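Local structure of type III effector Xcv3220-like C-terminal domain-containing protein (Xanthomonas campestris pv. vesicatoria, 4FC9) at residues Leu45-Val48 and Asn54-Leu57; Pro61-Gly66 and Leu150-Leu155. The protein is a type III effector delivered into plant host cells, whose all-helical C-terminal domain, described here, probably acts as an E3 ubiquitin ligase module. All blocks are in the same frame, centred on the assembly; numbering follows the deposited sequence.

Contact 1 of 2, residues Leu45-Val48 and Asn54-Leu57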
# COMPACT_ATOMS: atom_id res chain seq x y z
N LEU A 45 9.76 4.83 -1.58
CA LEU A 45 9.87 4.17 -2.87
C LEU A 45 11.21 4.46 -3.50
O LEU A 45 11.85 3.57 -4.07
CB LEU A 45 8.77 4.64 -3.82
CG LEU A 45 7.40 4.04 -3.57
CD1 LEU A 45 6.44 4.54 -4.63
CD2 LEU A 45 7.50 2.53 -3.58
N SER A 46 11.64 5.72 -3.40
CA SER A 46 12.95 6.11 -3.89
C SER A 46 14.03 5.34 -3.15
O SER A 46 14.96 4.83 -3.77
CB SER A 46 13.17 7.61 -3.69
OG SER A 46 14.41 8.00 -4.23
N THR A 47 13.90 5.25 -1.83
CA THR A 47 14.87 4.52 -1.03
C THR A 47 14.96 3.07 -1.50
O THR A 47 16.05 2.56 -1.78
CB THR A 47 14.50 4.58 0.47
OG1 THR A 47 14.48 5.95 0.89
CG2 THR A 47 15.52 3.83 1.30
N VAL A 48 13.81 2.42 -1.65
CA VAL A 48 13.78 1.02 -2.07
C VAL A 48 14.30 0.79 -3.50
O VAL A 48 15.11 -0.11 -3.74
CB VAL A 48 12.36 0.44 -1.96
CG1 VAL A 48 12.29 -0.95 -2.59
CG2 VAL A 48 11.93 0.39 -0.51
N ASN A 54 16.49 -0.31 2.60
CA ASN A 54 15.32 -0.73 3.35
C ASN A 54 14.90 0.36 4.34
O ASN A 54 15.51 0.52 5.39
CB ASN A 54 15.69 -2.02 4.11
CG ASN A 54 14.50 -2.68 4.79
OD1 ASN A 54 13.43 -2.09 4.93
ND2 ASN A 54 14.70 -3.92 5.22
N PRO A 55 13.83 1.11 4.01
CA PRO A 55 13.39 2.23 4.86
C PRO A 55 12.71 1.77 6.15
O PRO A 55 12.33 2.61 6.97
CB PRO A 55 12.38 2.96 3.98
CG PRO A 55 11.84 1.91 3.09
CD PRO A 55 13.00 0.99 2.80
N PHE A 56 12.57 0.47 6.34
CA PHE A 56 11.86 -0.06 7.49
C PHE A 56 12.80 -0.38 8.64
O PHE A 56 12.35 -0.70 9.74
CB PHE A 56 11.04 -1.29 7.09
CG PHE A 56 9.93 -0.97 6.11
CD1 PHE A 56 8.76 -0.38 6.55
CD2 PHE A 56 10.08 -1.24 4.76
CE1 PHE A 56 7.75 -0.07 5.65
CE2 PHE A 56 9.08 -0.94 3.86
CZ PHE A 56 7.90 -0.35 4.30
N LEU A 57 14.10 -0.28 8.39
CA LEU A 57 15.08 -0.49 9.44
C LEU A 57 15.91 0.76 9.68
O LEU A 57 16.22 1.49 8.74
CB LEU A 57 16.00 -1.67 9.10
CG LEU A 57 15.39 -3.08 9.16
CD1 LEU A 57 16.36 -4.09 8.58
CD2 LEU A 57 15.02 -3.44 10.59

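Contact 2 of 2, residues Pro61-Gly66 and Leu150-Leu155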
# COMPACT_ATOMS: atom_id res chain seq x y z
N PRO A 61 19.39 0.20 5.92
CA PRO A 61 20.45 -0.66 5.39
C PRO A 61 20.10 -1.18 4.00
O PRO A 61 18.92 -1.22 3.63
CB PRO A 61 20.48 -1.81 6.39
CG PRO A 61 19.09 -1.89 6.89
CD PRO A 61 18.63 -0.47 6.99
N SER A 62 21.11 -1.59 3.24
CA SER A 62 20.88 -2.21 1.95
C SER A 62 20.07 -3.49 2.12
O SER A 62 20.12 -4.11 3.18
CB SER A 62 22.22 -2.54 1.29
OG SER A 62 22.03 -3.18 0.04
N TYR A 63 19.31 -3.87 1.10
CA TYR A 63 18.66 -5.18 1.10
C TYR A 63 19.35 -6.12 0.12
O TYR A 63 18.96 -7.27 -0.02
CB TYR A 63 17.16 -5.09 0.81
CG TYR A 63 16.78 -4.43 -0.50
CD1 TYR A 63 16.85 -5.12 -1.70
CD2 TYR A 63 16.32 -3.12 -0.53
CE1 TYR A 63 16.49 -4.52 -2.89
CE2 TYR A 63 15.96 -2.52 -1.71
CZ TYR A 63 16.05 -3.22 -2.89
OH TYR A 63 15.68 -2.61 -4.07
N LEU A 64 20.38 -5.62 -0.54
CA LEU A 64 21.08 -6.40 -1.54
C LEU A 64 21.97 -7.46 -0.91
O LEU A 64 22.70 -7.17 0.03
CB LEU A 64 21.94 -5.48 -2.42
CG LEU A 64 21.17 -4.42 -3.21
CD1 LEU A 64 22.14 -3.53 -3.97
CD2 LEU A 64 20.16 -5.06 -4.15
N PRO A 65 21.90 -8.70 -1.43
CA PRO A 65 22.87 -9.73 -1.07
C PRO A 65 24.27 -9.19 -1.26
O PRO A 65 24.57 -8.62 -2.31
CB PRO A 65 22.60 -10.82 -2.10
CG PRO A 65 21.18 -10.66 -2.44
CD PRO A 65 20.88 -9.20 -2.36
N GLY A 66 25.12 -9.33 -0.25
CA GLY A 66 26.47 -8.80 -0.32
C GLY A 66 26.65 -7.52 0.47
O GLY A 66 27.75 -7.20 0.89
N LEU A 150 13.52 -9.92 1.10
CA LEU A 150 13.57 -8.48 1.01
C LEU A 150 14.21 -8.14 -0.31
O LEU A 150 15.42 -8.27 -0.47
CB LEU A 150 14.40 -7.91 2.16
CG LEU A 150 13.80 -8.26 3.52
CD1 LEU A 150 14.81 -8.07 4.63
CD2 LEU A 150 12.59 -7.41 3.76
N ASP A 151 13.39 -7.76 -1.28
CA ASP A 151 13.89 -7.32 -2.57
C ASP A 151 13.08 -6.14 -3.07
O ASP A 151 12.20 -5.65 -2.37
CB ASP A 151 13.91 -8.47 -3.59
CG ASP A 151 12.53 -9.05 -3.88
OD1 ASP A 151 11.57 -8.28 -4.06
OD2 ASP A 151 12.40 -10.30 -3.93
N VAL A 152 13.37 -5.68 -4.28
CA VAL A 152 12.74 -4.47 -4.80
C VAL A 152 11.21 -4.56 -4.87
O VAL A 152 10.51 -3.62 -4.48
CB VAL A 152 13.35 -4.02 -6.15
CG1 VAL A 152 13.13 -5.05 -7.24
CG2 VAL A 152 12.79 -2.66 -6.57
N ALA A 153 10.70 -5.70 -5.32
CA ALA A 153 9.26 -5.89 -5.50
C ALA A 153 8.53 -6.07 -4.18
O ALA A 153 7.46 -5.50 -3.98
CB ALA A 153 9.01 -7.08 -6.40
N THR A 154 9.10 -6.86 -3.28
CA THR A 154 8.45 -7.11 -2.01
C THR A 154 8.48 -5.86 -1.14
O THR A 154 7.48 -5.52 -0.50
CB THR A 154 9.05 -8.32 -1.25
OG1 THR A 154 10.40 -8.03 -0.85
CG2 THR A 154 9.04 -9.56 -2.13
N LEU A 155 9.60 -5.16 -1.15
CA LEU A 155 9.70 -3.93 -0.38
C LEU A 155 8.86 -2.79 -0.97
O LEU A 155 8.31 -1.97 -0.24
CB LEU A 155 11.15 -3.50 -0.22
CG LEU A 155 11.90 -4.32 0.82
CD1 LEU A 155 13.35 -3.91 0.85
CD2 LEU A 155 11.27 -4.15 2.19
O HOH W 1 17.72 -8.89 1.56
O HOH W 2 17.26 -9.30 -2.07

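Contact 1 of 2, residues Leu45-Val48 and Asn54-Leu57
Pro55 lays the CD corner of its ring against the last full turn of helix 32-49, where Val48 CG2 meets it at 3.5 Å. The same methyl is 3.9 Å from Pro55 CG, so one valine branch rests on two adjacent ring carbons, the two side chains crossing at about a right angle. Thr47 approaches more loosely alongside, its CG2 4.1 Å from Pro55 CD. With chi1 at -60°, the threonine methyl lies anti to the backbone N and heads for the proline, while OG1 turns back along the helix to hydrogen-bond Ala43 O. A threonine suits this buried place because its hydroxyl is satisfied within the helix and its methyl can serve an apolar neighbour. Val48 is likewise divided: CG2 takes the proline, whereas CG1 packs on Leu155 of helix 152-171; the valine also touches Val159.

The proline stands second in a type I beta turn, Asn54 to Leu57, a position whose backbone angles its ring favours. The turn's own bond, Leu57 N to Asn54 O, is weak at 3.4 Å. An Asx turn reinforces it: Asn54 OD1 accepts from Phe56 N at 3.0 Å, with the donor lying 38° out of the carbonyl plane. That oxygen also sits in the plane of the Phe56 ring, at its edge. No hydrogen bond joins the two segments; beyond them, Pro55 O pairs with the backbone of His185, and the Phe56 ring packs on Ala80, Leu81 and Met84 of helix 79-88.

Contact 2 of 2, residues Pro61-Gly66 and Leu150-Leu155
Tyr63 and Leu150 bring their backbones together, CA to CA 6.1 Å, where the loop 61-66 passes the start of helix 152-171. The two carbonyls are joined through water: one molecule lies 2.6 Å from Tyr63 O and also bonds Leu150 O, and a second donates to Leu150 O at 2.6 Å and only weakly to Tyr63 O.

Tyr63 carries most of the buried surface. Its chi1 of 58° sets CG between the backbone N and the carbonyl carbon, and from there the ring reaches across the first residues of the helix. Leu155 comes at it obliquely, CD1 3.4 Å from Tyr63 CD2, while Asp151 O lies over one ring face. Farther out, Tyr63 OH reaches Val152 CB at 3.4 Å and hydrogen-bonds Val48 O. Tyrosine suits the place because its long flat ring lies against the main chain of 150-152 and the Leu155 methyl, and its phenol serves a main-chain carbonyl beyond them.

The helix start beneath the ring is fixed by a capping box. Asp151 is the N-cap: its OD1 accepts from Thr154 N at 3.0 Å, almost straight at 172°, and in return Thr154 OG1 accepts from Asp151 N at 3.0 Å. Short polar side chains are apt here, since they bend back onto amides that have no preceding helical turn to bond. On the loop side, Ser62 OG accepts from Leu64 N in an ST turn.

Leu150 and Leu155 both continue onto Leu81 of helix 79-88, while Val152 touches Ile49 at the end of helix 32-49.

Overall arrangement
Contacts 1 and 2 lie on the same side of the chain's centre, their own centres 9 Å apart, and follow one another in series: 45-48 with 54-57 closes before 61-66 with 150-155 opens. Three of the four segments come from helix 32-49 and the loop after it; the fourth, some 84 residues on, begins helix 152-171. Contact 1 is therefore a local fold-back, and contact 2 a long-range closure. They touch directly through Asn54 N and Pro61 O, 2.8 Å apart, through Val48 CG1 packed on Leu155 CB at 3.7 Å, and through the Tyr63 bond to Val48 O. Together they join the loop to two helices on one side of the all-helical, bilobal C-terminal domain.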